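Esterase (PDB 5DWD) probably hydrolyses carboxylic esters, as a bacterial carboxylesterase of the alpha/beta hydrolase superfamily. Local coordinates at residues B[48-53]-B[80-85]; B[90-95]-B[138-143]; B[102-107]-B[163-168]; B[106-111]-B[142-147]. All coordinates share one frame; numbering follows the deposited sequence.

Interaction 1 of 4, residues B[48-53]-B[80-85]; sequences HGYGSD and HVCGGN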
loop_
_atom_site.group_PDB
_atom_site.type_symbol
_atom_site.label_atom_id
_atom_site.label_comp_id
_atom_site.label_asym_id
_atom_site.label_seq_id
_atom_site.Cartn_x
_atom_site.Cartn_y
_atom_site.Cartn_z
ATOM N N HIS B 48 10.378 19.685 -8.918
ATOM C CA HIS B 48 10.121 20.587 -10.099
ATOM C C HIS B 48 10.288 19.929 -11.465
ATOM O O HIS B 48 10.868 18.827 -11.604
ATOM C CB HIS B 48 10.953 21.854 -9.988
ATOM C CG HIS B 48 12.413 21.628 -10.158
ATOM N ND1 HIS B 48 12.969 21.369 -11.396
ATOM C CD2 HIS B 48 13.436 21.549 -9.263
ATOM C CE1 HIS B 48 14.279 21.227 -11.280
ATOM N NE2 HIS B 48 14.580 21.266 -9.991
ATOM N N GLY B 49 9.783 20.628 -12.491
ATOM C CA GLY B 49 9.901 20.165 -13.857
ATOM C C GLY B 49 11.173 20.606 -14.534
ATOM O O GLY B 49 12.000 21.359 -13.999
ATOM N N TYR B 50 11.322 20.174 -15.793
ATOM C CA TYR B 50 12.477 20.502 -16.576
ATOM C C TYR B 50 12.561 21.981 -16.830
ATOM O O TYR B 50 11.593 22.609 -17.247
ATOM C CB TYR B 50 12.375 19.780 -17.931
ATOM C CG TYR B 50 13.497 20.023 -18.905
ATOM C CD1 TYR B 50 14.690 19.184 -18.862
ATOM C CD2 TYR B 50 13.435 20.982 -19.855
ATOM C CE1 TYR B 50 15.731 19.405 -19.772
ATOM C CE2 TYR B 50 14.500 21.172 -20.809
ATOM C CZ TYR B 50 15.628 20.403 -20.726
ATOM O OH TYR B 50 16.674 20.598 -21.655
ATOM N N GLY B 51 13.676 22.590 -16.428
ATOM C CA GLY B 51 13.937 23.985 -16.577
ATOM C C GLY B 51 13.417 24.889 -15.474
ATOM O O GLY B 51 13.616 26.102 -15.569
ATOM N N SER B 52 12.892 24.249 -14.415
ATOM C CA SER B 52 12.358 24.945 -13.242
ATOM C C SER B 52 13.348 24.796 -12.113
ATOM O O SER B 52 14.524 24.552 -12.383
ATOM C CB SER B 52 10.961 24.415 -12.979
ATOM O OG SER B 52 10.357 24.972 -11.840
ATOM N N ASP B 53 12.879 25.001 -10.887
ATOM C CA ASP B 53 13.740 24.942 -9.724
ATOM C C ASP B 53 12.898 24.783 -8.475
ATOM O O ASP B 53 11.676 24.850 -8.518
ATOM C CB ASP B 53 14.672 26.153 -9.628
ATOM C CG ASP B 53 14.019 27.440 -9.332
ATOM O OD1 ASP B 53 12.848 27.610 -9.046
ATOM O OD2 ASP B 53 14.723 28.494 -9.469
ATOM N N HIS B 80 21.333 18.857 -11.989
ATOM C CA HIS B 80 22.063 19.368 -13.132
ATOM C C HIS B 80 21.448 20.659 -13.629
ATOM O O HIS B 80 20.215 20.817 -13.643
ATOM C CB HIS B 80 21.874 18.360 -14.236
ATOM C CG HIS B 80 22.205 16.953 -13.853
ATOM N ND1 HIS B 80 23.499 16.522 -13.645
ATOM C CD2 HIS B 80 21.407 15.875 -13.636
ATOM C CE1 HIS B 80 23.488 15.238 -13.312
ATOM N NE2 HIS B 80 22.233 14.821 -13.311
ATOM N N VAL B 81 22.261 21.571 -14.148
ATOM C CA VAL B 81 21.735 22.729 -14.861
ATOM C C VAL B 81 20.969 22.246 -16.072
ATOM O O VAL B 81 21.352 21.300 -16.802
ATOM C CB VAL B 81 22.878 23.684 -15.271
ATOM C CG1 VAL B 81 22.416 24.810 -16.167
ATOM C CG2 VAL B 81 23.580 24.214 -14.018
ATOM N N CYS B 82 19.855 22.909 -16.330
ATOM C CA CYS B 82 19.010 22.543 -17.448
ATOM C C CYS B 82 19.654 22.913 -18.782
ATOM O O CYS B 82 20.027 24.084 -18.994
ATOM C CB CYS B 82 17.666 23.243 -17.342
ATOM S SG CYS B 82 16.558 22.926 -18.737
ATOM N N GLY B 83 19.811 21.926 -19.653
ATOM C CA GLY B 83 20.468 22.207 -20.965
ATOM C C GLY B 83 19.804 23.274 -21.823
ATOM O O GLY B 83 20.516 23.956 -22.633
ATOM N N GLY B 84 18.490 23.465 -21.637
ATOM C CA GLY B 84 17.681 24.402 -22.378
ATOM C C GLY B 84 17.448 25.719 -21.675
ATOM O O GLY B 84 17.006 26.673 -22.306
ATOM N N ASN B 85 17.781 25.806 -20.386
ATOM C CA ASN B 85 17.515 27.003 -19.609
ATOM C C ASN B 85 18.570 27.078 -18.539
ATOM O O ASN B 85 18.413 26.452 -17.447
ATOM C CB ASN B 85 16.096 27.060 -18.953
ATOM C CG ASN B 85 15.959 28.214 -17.991
ATOM O OD1 ASN B 85 16.689 29.201 -18.111
ATOM N ND2 ASN B 85 15.026 28.128 -17.039
#
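The thiol sulfur of C82 sits over one face of the Y50 ring, a cysteine sulfur-aromatic contact in which SG lies 3.5 Å from the ring centroid. It is displaced toward the hydroxyl end, and its closest ring atom is Y50 CZ, 3.3 Å from C82 SG. Both side chains have the first torsion anti to the backbone N (chi1 179° for Y50, 177° for C82), which carries the phenol out along 80-85 and sets the sulfur against its face. Replacing Y50 by an alanine would probably strip the cover from C82 SG and open a gap beside L94 and L96, which also pack on the ring. The same sulfur meets the backbone of G51, with G51 CA 3.6 Å from C82 SG, and accepts a weak hydrogen bond from G84 N within its own turn. G51, with positive phi in the type II turn G49-S52, turns its carbonyl to the other segment: N85 ND2 donates to G51 O at 2.9 Å, in the carbonyl plane on a lone pair, though the N-H...O angle is a bent 140°. The amide is held at its other end too, because N85 OD1 accepts from F87 N. Within 48-53, H48 ND1 and S52 N reach G49 O from opposite faces of its plane, fixing the turn that presents Y50. Y50, G84 and N85 line the pocket that holds a polyethylene glycol molecule; this is the loop after strand 42-47 meeting a short hairpin, an arrangement consistent with the rim of an alpha/beta hydrolase active-site cleft.

Interaction 2 of 4, residues B[90-95]-B[138-143]; sequences EWFPLD and FSQGAM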
loop_
_atom_site.group_PDB
_atom_site.type_symbol
_atom_site.label_atom_id
_atom_site.label_comp_id
_atom_site.label_asym_id
_atom_site.label_seq_id
_atom_site.Cartn_x
_atom_site.Cartn_y
_atom_site.Cartn_z
ATOM N N GLU B 90 17.546 20.449 -14.339
ATOM C CA GLU B 90 16.935 19.270 -14.919
ATOM C C GLU B 90 17.254 18.047 -14.109
ATOM O O GLU B 90 18.381 17.965 -13.533
ATOM C CB GLU B 90 17.373 19.058 -16.405
ATOM C CG GLU B 90 18.894 18.820 -16.540
ATOM C CD GLU B 90 19.435 18.768 -17.948
ATOM O OE1 GLU B 90 18.874 19.456 -18.822
ATOM O OE2 GLU B 90 20.462 18.005 -18.147
ATOM N N TRP B 91 16.301 17.116 -13.989
ATOM C CA TRP B 91 16.581 15.846 -13.365
ATOM C C TRP B 91 17.460 15.022 -14.311
ATOM O O TRP B 91 18.270 14.186 -13.879
ATOM C CB TRP B 91 15.265 15.093 -12.981
ATOM C CG TRP B 91 14.512 15.814 -11.967
ATOM C CD1 TRP B 91 13.455 16.708 -12.162
ATOM C CD2 TRP B 91 14.811 15.838 -10.567
ATOM N NE1 TRP B 91 13.139 17.244 -10.954
ATOM C CE2 TRP B 91 13.938 16.761 -9.971
ATOM C CE3 TRP B 91 15.755 15.178 -9.769
ATOM C CZ2 TRP B 91 13.968 17.049 -8.610
ATOM C CZ3 TRP B 91 15.783 15.466 -8.396
ATOM C CH2 TRP B 91 14.893 16.388 -7.836
ATOM N N PHE B 92 17.232 15.206 -15.600
ATOM C CA PHE B 92 17.965 14.505 -16.655
ATOM C C PHE B 92 17.787 15.267 -17.945
ATOM O O PHE B 92 16.831 16.048 -18.072
ATOM C CB PHE B 92 17.572 13.029 -16.806
ATOM C CG PHE B 92 16.073 12.788 -16.966
ATOM C CD1 PHE B 92 15.454 12.861 -18.222
ATOM C CD2 PHE B 92 15.273 12.421 -15.883
ATOM C CE1 PHE B 92 14.101 12.613 -18.387
ATOM C CE2 PHE B 92 13.929 12.165 -16.045
ATOM C CZ PHE B 92 13.370 12.229 -17.317
ATOM N N PRO B 93 18.735 15.081 -18.905
ATOM C CA PRO B 93 18.691 15.879 -20.139
ATOM C C PRO B 93 17.661 15.368 -21.105
ATOM O O PRO B 93 17.217 14.191 -21.050
ATOM C CB PRO B 93 20.124 15.724 -20.726
ATOM C CG PRO B 93 20.655 14.536 -20.076
ATOM C CD PRO B 93 20.023 14.355 -18.744
ATOM N N LEU B 94 17.190 16.327 -21.921
ATOM C CA LEU B 94 16.245 16.056 -22.955
ATOM C C LEU B 94 16.748 16.622 -24.271
ATOM O O LEU B 94 17.398 17.681 -24.291
ATOM C CB LEU B 94 14.911 16.706 -22.668
ATOM C CG LEU B 94 14.102 16.101 -21.485
ATOM C CD1 LEU B 94 12.848 16.968 -21.249
ATOM C CD2 LEU B 94 13.789 14.643 -21.674
ATOM N N ASP B 95 16.397 15.937 -25.344
ATOM C CA ASP B 95 16.580 16.534 -26.711
ATOM C C ASP B 95 15.205 16.889 -27.230
ATOM O O ASP B 95 14.436 16.014 -27.616
ATOM C CB ASP B 95 17.298 15.542 -27.604
ATOM C CG ASP B 95 17.578 16.117 -28.983
ATOM O OD1 ASP B 95 17.026 17.237 -29.369
ATOM O OD2 ASP B 95 18.375 15.418 -29.687
ATOM N N PHE B 138 5.887 17.696 -10.511
ATOM C CA PHE B 138 5.293 18.248 -11.712
ATOM C C PHE B 138 6.152 17.918 -12.916
ATOM O O PHE B 138 7.374 18.128 -12.887
ATOM C CB PHE B 138 5.157 19.777 -11.617
ATOM C CG PHE B 138 4.632 20.429 -12.876
ATOM C CD1 PHE B 138 3.341 20.244 -13.278
ATOM C CD2 PHE B 138 5.425 21.235 -13.654
ATOM C CE1 PHE B 138 2.858 20.810 -14.453
ATOM C CE2 PHE B 138 4.937 21.845 -14.810
ATOM C CZ PHE B 138 3.655 21.595 -15.234
ATOM N N SER B 139 5.490 17.399 -13.968
ATOM C CA SER B 139 6.145 17.157 -15.273
ATOM C C SER B 139 7.320 16.175 -15.113
ATOM O O SER B 139 7.111 15.061 -14.621
ATOM C CB SER B 139 6.490 18.497 -15.871
ATOM O OG SER B 139 6.762 18.308 -17.298
ATOM N N GLN B 140 8.538 16.603 -15.463
ATOM C CA GLN B 140 9.692 15.705 -15.264
ATOM C C GLN B 140 9.818 15.278 -13.775
ATOM O O GLN B 140 10.163 14.166 -13.468
ATOM C CB GLN B 140 11.012 16.414 -15.700
ATOM C CG GLN B 140 12.169 15.403 -15.735
ATOM C CD GLN B 140 13.459 16.042 -16.303
ATOM O OE1 GLN B 140 14.051 16.896 -15.665
ATOM N NE2 GLN B 140 13.738 15.781 -17.555
ATOM N N GLY B 141 9.449 16.192 -12.845
ATOM C CA GLY B 141 9.443 15.826 -11.446
ATOM C C GLY B 141 8.428 14.805 -11.089
ATOM O O GLY B 141 8.614 14.037 -10.146
ATOM N N ALA B 142 7.263 14.833 -11.774
ATOM C CA ALA B 142 6.257 13.817 -11.590
ATOM C C ALA B 142 6.738 12.459 -12.074
ATOM O O ALA B 142 6.471 11.416 -11.477
ATOM C CB ALA B 142 4.949 14.245 -12.290
ATOM N N MET B 143 7.466 12.458 -13.175
ATOM C CA MET B 143 8.026 11.231 -13.748
ATOM C C MET B 143 8.996 10.646 -12.713
ATOM O O MET B 143 8.955 9.427 -12.469
ATOM C CB MET B 143 8.703 11.536 -15.053
ATOM C CG MET B 143 7.753 11.920 -16.172
ATOM S SD MET B 143 8.686 12.435 -17.637
ATOM C CE MET B 143 7.503 13.532 -18.384
#
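Irregular backbone 90-95 passes the first turn of helix 140-149, W91 and Q140 being nearest with their CA atoms 7.1 Å apart. Q140 bridges the gap with its amide. W91 N donates to Q140 OE1 at 2.8 Å, approaching from above the carbonyl plane, 40° out of it, while Q140 NE2 returns a weak bond to F92 O at 3.1 Å. The chain is extended beyond CG (chi1 -170°), so the amide reaches two successive residues of the loop. Its NE2 also lies over one face of the F92 ring, 3.3 Å from F92 CE1, with amide and ring planes 39° apart, and Q140 CG adds an off-centre CH-pi contact to that ring. Q140 follows S139 in a sequence and turn that fit the nucleophile elbow of alpha/beta hydrolases, where a strand runs sharply into a helix; S139 OG is hydrogen-bonded to H222 NE2, consistent with a Ser-His-Asp triad. An alanine in place of Q140 would probably leave W91 N and F92 O without these buried partners and uncover the F92 face. Q140 OE1 lies at the edge of the W91 indole, near its plane, 3.6 Å from W91 CD1, while W91 NE1 is hydrogen-bonded to H48 O. L94 comes from the opposite direction to Q140, its CG 4.0 Å from Q140 NE2, and with M143 it belongs to the pocket that holds a bound polyethylene glycol.

Interaction 3 of 4, residues B[102-107]-B[163-168]; sequences LARLAG and SGLIVA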
loop_
_atom_site.group_PDB
_atom_site.type_symbol
_atom_site.label_atom_id
_atom_site.label_comp_id
_atom_site.label_asym_id
_atom_site.label_seq_id
_atom_site.Cartn_x
_atom_site.Cartn_y
_atom_site.Cartn_z
ATOM N N LEU B 102 13.736 7.725 -25.426
ATOM C CA LEU B 102 15.059 7.244 -25.089
ATOM C C LEU B 102 15.680 8.077 -23.971
ATOM O O LEU B 102 16.250 7.520 -22.997
ATOM C CB LEU B 102 15.959 7.306 -26.329
ATOM C CG LEU B 102 17.221 6.519 -26.276
ATOM C CD1 LEU B 102 16.991 5.001 -26.050
ATOM C CD2 LEU B 102 17.912 6.717 -27.630
ATOM N N ALA B 103 15.567 9.407 -24.096
ATOM C CA ALA B 103 16.133 10.341 -23.136
ATOM C C ALA B 103 15.504 10.113 -21.728
ATOM O O ALA B 103 16.184 10.125 -20.716
ATOM C CB ALA B 103 15.911 11.786 -23.568
ATOM N N ARG B 104 14.209 9.862 -21.691
ATOM C CA ARG B 104 13.550 9.565 -20.384
ATOM C C ARG B 104 14.012 8.244 -19.753
ATOM O O ARG B 104 14.252 8.143 -18.535
ATOM C CB ARG B 104 12.053 9.530 -20.556
ATOM C CG ARG B 104 11.434 10.889 -20.813
ATOM C CD ARG B 104 10.036 10.712 -21.317
ATOM N NE ARG B 104 9.365 11.975 -21.556
ATOM C CZ ARG B 104 8.200 12.100 -22.238
ATOM N NH1 ARG B 104 7.614 11.070 -22.780
ATOM N NH2 ARG B 104 7.622 13.297 -22.378
ATOM N N LEU B 105 14.113 7.206 -20.622
ATOM C CA LEU B 105 14.552 5.933 -20.137
ATOM C C LEU B 105 15.942 5.973 -19.513
ATOM O O LEU B 105 16.096 5.556 -18.364
ATOM C CB LEU B 105 14.538 4.884 -21.242
ATOM C CG LEU B 105 13.189 4.485 -21.851
ATOM C CD1 LEU B 105 13.380 3.596 -23.081
ATOM C CD2 LEU B 105 12.345 3.703 -20.864
ATOM N N ALA B 106 16.914 6.550 -20.216
ATOM C CA ALA B 106 18.284 6.640 -19.678
ATOM C C ALA B 106 18.340 7.590 -18.503
ATOM O O ALA B 106 19.018 7.390 -17.504
ATOM C CB ALA B 106 19.237 7.104 -20.748
ATOM N N GLY B 107 17.649 8.697 -18.690
ATOM C CA GLY B 107 17.651 9.752 -17.719
ATOM C C GLY B 107 17.050 9.397 -16.381
ATOM O O GLY B 107 17.630 9.750 -15.358
ATOM N N SER B 163 0.869 15.971 -14.158
ATOM C CA SER B 163 1.310 16.104 -15.567
ATOM C C SER B 163 2.563 15.329 -15.956
ATOM O O SER B 163 3.392 15.831 -16.672
ATOM C CB SER B 163 1.458 17.579 -15.958
ATOM O OG SER B 163 0.291 18.330 -15.504
ATOM N N GLY B 164 2.600 14.072 -15.501
ATOM C CA GLY B 164 3.650 13.142 -15.699
ATOM C C GLY B 164 3.192 11.923 -16.456
ATOM O O GLY B 164 2.243 11.960 -17.230
ATOM N N LEU B 165 3.949 10.835 -16.300
ATOM C CA LEU B 165 3.699 9.550 -16.947
ATOM C C LEU B 165 4.654 8.550 -16.267
ATOM O O LEU B 165 5.494 8.943 -15.508
ATOM C CB LEU B 165 3.932 9.638 -18.462
ATOM C CG LEU B 165 5.224 10.271 -18.955
ATOM C CD1 LEU B 165 6.455 9.372 -18.795
ATOM C CD2 LEU B 165 5.090 10.672 -20.419
ATOM N N ILE B 166 4.503 7.271 -16.632
ATOM C CA ILE B 166 5.370 6.182 -16.186
ATOM C C ILE B 166 6.477 6.026 -17.184
ATOM O O ILE B 166 6.189 5.690 -18.363
ATOM C CB ILE B 166 4.647 4.880 -15.984
ATOM C CG1 ILE B 166 3.623 4.973 -14.900
ATOM C CG2 ILE B 166 5.635 3.814 -15.541
ATOM C CD1 ILE B 166 2.638 3.795 -14.854
ATOM N N VAL B 167 7.715 6.304 -16.772
ATOM C CA VAL B 167 8.886 6.028 -17.609
ATOM C C VAL B 167 9.199 4.517 -17.399
ATOM O O VAL B 167 9.347 4.049 -16.281
ATOM C CB VAL B 167 10.123 6.869 -17.192
ATOM C CG1 VAL B 167 11.407 6.445 -17.942
ATOM C CG2 VAL B 167 9.845 8.342 -17.454
ATOM N N ALA B 168 9.310 3.791 -18.497
ATOM C CA ALA B 168 9.725 2.361 -18.458
ATOM C C ALA B 168 8.715 1.439 -17.709
ATOM O O ALA B 168 9.052 0.798 -16.752
ATOM C CB ALA B 168 11.130 2.260 -17.838
#
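V167 presses into helix 101-126 where R104 and L105 succeed each other: V167 CG1 is 3.4 Å from R104 O, and V167 CG2 meets the base of the arginine side chain at R104 CB, 4.0 Å away. The first torsion of V167, 172°, puts CG1 beside the carbonyl carbon and CG2 beside the backbone N, which sets one methyl against the helix backbone and the other beside R104. Next along the loop, A168 CB touches L105 CD2 at 3.6 Å, a purely apolar meeting near the surface. On the other flank, L165 CD2 lies over one face of the R104 guanidinium, 3.5 Å from R104 NH1, the two side chains crossing at about a right angle. These contacts join helix 101-126 to the loop that leads from strand 158-162 of the central sheet into helix 169-175, so they seat a helix on a beta-to-alpha connection of the alpha/beta hydrolase fold. The R104 chain is extended from CG to NE, which projects the guanidinium past L165 into the pocket that holds a bound polyethylene glycol, where its NH2 is hydrogen-bonded to that ligand. Further out, M143 of helix 140-149 packs against both R104 and L165, while F92 lies against R104 and V167 also packs on Y147.

Interaction 4 of 4, residues B[106-111]-B[142-147]; sequences AGAETA and AMMALY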
loop_
_atom_site.group_PDB
_atom_site.type_symbol
_atom_site.label_atom_id
_atom_site.label_comp_id
_atom_site.label_asym_id
_atom_site.label_seq_id
_atom_site.Cartn_x
_atom_site.Cartn_y
_atom_site.Cartn_z
ATOM N N ALA B 106 16.914 6.550 -20.216
ATOM C CA ALA B 106 18.284 6.640 -19.678
ATOM C C ALA B 106 18.340 7.590 -18.503
ATOM O O ALA B 106 19.018 7.390 -17.504
ATOM C CB ALA B 106 19.237 7.104 -20.748
ATOM N N GLY B 107 17.649 8.697 -18.690
ATOM C CA GLY B 107 17.651 9.752 -17.719
ATOM C C GLY B 107 17.050 9.397 -16.381
ATOM O O GLY B 107 17.630 9.750 -15.358
ATOM N N ALA B 108 15.871 8.794 -16.360
ATOM C CA ALA B 108 15.308 8.383 -15.074
ATOM C C ALA B 108 16.215 7.395 -14.342
ATOM O O ALA B 108 16.397 7.485 -13.149
ATOM C CB ALA B 108 13.934 7.814 -15.276
ATOM N N GLU B 109 16.826 6.490 -15.093
ATOM C CA GLU B 109 17.739 5.540 -14.463
ATOM C C GLU B 109 18.990 6.174 -13.875
ATOM O O GLU B 109 19.453 5.778 -12.825
ATOM C CB GLU B 109 18.093 4.444 -15.420
ATOM C CG GLU B 109 18.613 3.272 -14.632
ATOM C CD GLU B 109 18.507 2.016 -15.410
ATOM O OE1 GLU B 109 17.389 1.452 -15.449
ATOM O OE2 GLU B 109 19.554 1.617 -15.962
ATOM N N THR B 110 19.521 7.200 -14.515
ATOM C CA THR B 110 20.643 7.955 -13.952
ATOM C C THR B 110 20.259 8.865 -12.779
ATOM O O THR B 110 20.988 9.060 -11.830
ATOM C CB THR B 110 21.300 8.806 -15.037
ATOM O OG1 THR B 110 20.304 9.670 -15.576
ATOM C CG2 THR B 110 21.755 7.998 -16.169
ATOM N N ALA B 111 19.061 9.450 -12.833
ATOM C CA ALA B 111 18.585 10.359 -11.808
ATOM C C ALA B 111 18.096 9.648 -10.542
ATOM O O ALA B 111 18.177 10.198 -9.417
ATOM C CB ALA B 111 17.392 11.209 -12.383
ATOM N N ALA B 142 7.263 14.833 -11.774
ATOM C CA ALA B 142 6.257 13.817 -11.590
ATOM C C ALA B 142 6.738 12.459 -12.074
ATOM O O ALA B 142 6.471 11.416 -11.477
ATOM C CB ALA B 142 4.949 14.245 -12.290
ATOM N N MET B 143 7.466 12.458 -13.175
ATOM C CA MET B 143 8.026 11.231 -13.748
ATOM C C MET B 143 8.996 10.646 -12.713
ATOM O O MET B 143 8.955 9.427 -12.469
ATOM C CB MET B 143 8.703 11.536 -15.053
ATOM C CG MET B 143 7.753 11.920 -16.172
ATOM S SD MET B 143 8.686 12.435 -17.637
ATOM C CE MET B 143 7.503 13.532 -18.384
ATOM N N MET B 144 9.799 11.504 -12.111
ATOM C CA MET B 144 10.716 11.039 -11.085
ATOM C C MET B 144 10.035 10.601 -9.818
ATOM O O MET B 144 10.474 9.662 -9.181
ATOM C CB MET B 144 11.816 12.064 -10.808
ATOM C CG MET B 144 12.872 12.273 -11.888
ATOM S SD MET B 144 13.549 10.784 -12.538
ATOM C CE MET B 144 14.270 10.077 -11.025
ATOM N N ALA B 145 8.933 11.289 -9.418
ATOM C CA ALA B 145 8.214 10.925 -8.229
ATOM C C ALA B 145 7.688 9.493 -8.321
ATOM O O ALA B 145 7.812 8.698 -7.389
ATOM C CB ALA B 145 7.109 11.898 -7.902
ATOM N N LEU B 146 7.138 9.133 -9.496
ATOM C CA LEU B 146 6.695 7.826 -9.739
ATOM C C LEU B 146 7.847 6.801 -9.835
ATOM O O LEU B 146 7.734 5.696 -9.295
ATOM C CB LEU B 146 5.822 7.790 -11.005
ATOM C CG LEU B 146 4.458 8.515 -10.853
ATOM C CD1 LEU B 146 3.839 8.702 -12.246
ATOM C CD2 LEU B 146 3.486 7.748 -9.967
ATOM N N TYR B 147 8.902 7.149 -10.538
ATOM C CA TYR B 147 10.000 6.210 -10.869
ATOM C C TYR B 147 10.745 5.829 -9.596
ATOM O O TYR B 147 10.857 4.656 -9.263
ATOM C CB TYR B 147 10.939 6.879 -11.854
ATOM C CG TYR B 147 11.929 5.898 -12.486
ATOM C CD1 TYR B 147 13.100 5.546 -11.841
ATOM C CD2 TYR B 147 11.596 5.290 -13.715
ATOM C CE1 TYR B 147 13.994 4.638 -12.442
ATOM C CE2 TYR B 147 12.468 4.400 -14.283
ATOM C CZ TYR B 147 13.644 4.080 -13.648
ATOM O OH TYR B 147 14.491 3.193 -14.333
#
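A108 CB stands almost squarely above the centre of the Y147 ring, 3.8 Å from its centroid and 11° off the ring normal, a CH-pi contact that lays the flat phenol against helix 101-126. The Y147 side chain leaves its helix with CG turned away from the backbone N, reaching across so that its hydroxyl end comes beside E109. There Y147 OH is 3.6 Å from E109 OE1, with carboxylate and ring planes 48° apart; the firm partner of that carboxylate is K171, in a salt bridge. M144, one turn before Y147, approaches differently. Its chain bends at chi2 and chi3, curling the thioether toward the other helix: M144 SD rests 3.9 Å from A108 CA, and M144 CE touches A111 CB at 3.6 Å. A108 and A111 thus offer small surfaces, one against an aromatic face and the other against a methionine methyl. The opposite side of helix 140-149 faces the sheet, with A142 and L146 packing on A161. The short helical segments cross at -61°, their axes 10.4 Å apart at closest approach. Such helix-on-helix packing is characteristic of the layered alpha/beta hydrolase fold, here joining the helix that follows the putative nucleophile turn to helix 101-126.

How the interactions relate
From the N terminus, the loop after strand 42-47 is met first by 80-85, so interaction 1 closes around helix 54-65 and strand 71-74. It is complete before interaction 2 begins, yet the two touch: G83 and H80 both bond to E90. Interaction 2 then spans helix 101-126 and strand 133-138, bringing 90-95 to the start of helix 140-149. Interaction 3 crosses it along the chain, starting within that span and ending beyond it at 163-168. Interaction 4 starts from the same stretch as interaction 3, lies inside its span, and ends where interaction 2 ends. F92 packs on G107 of helix 101-126 and on M144 of helix 140-149, tying loop 90-95 to both helices.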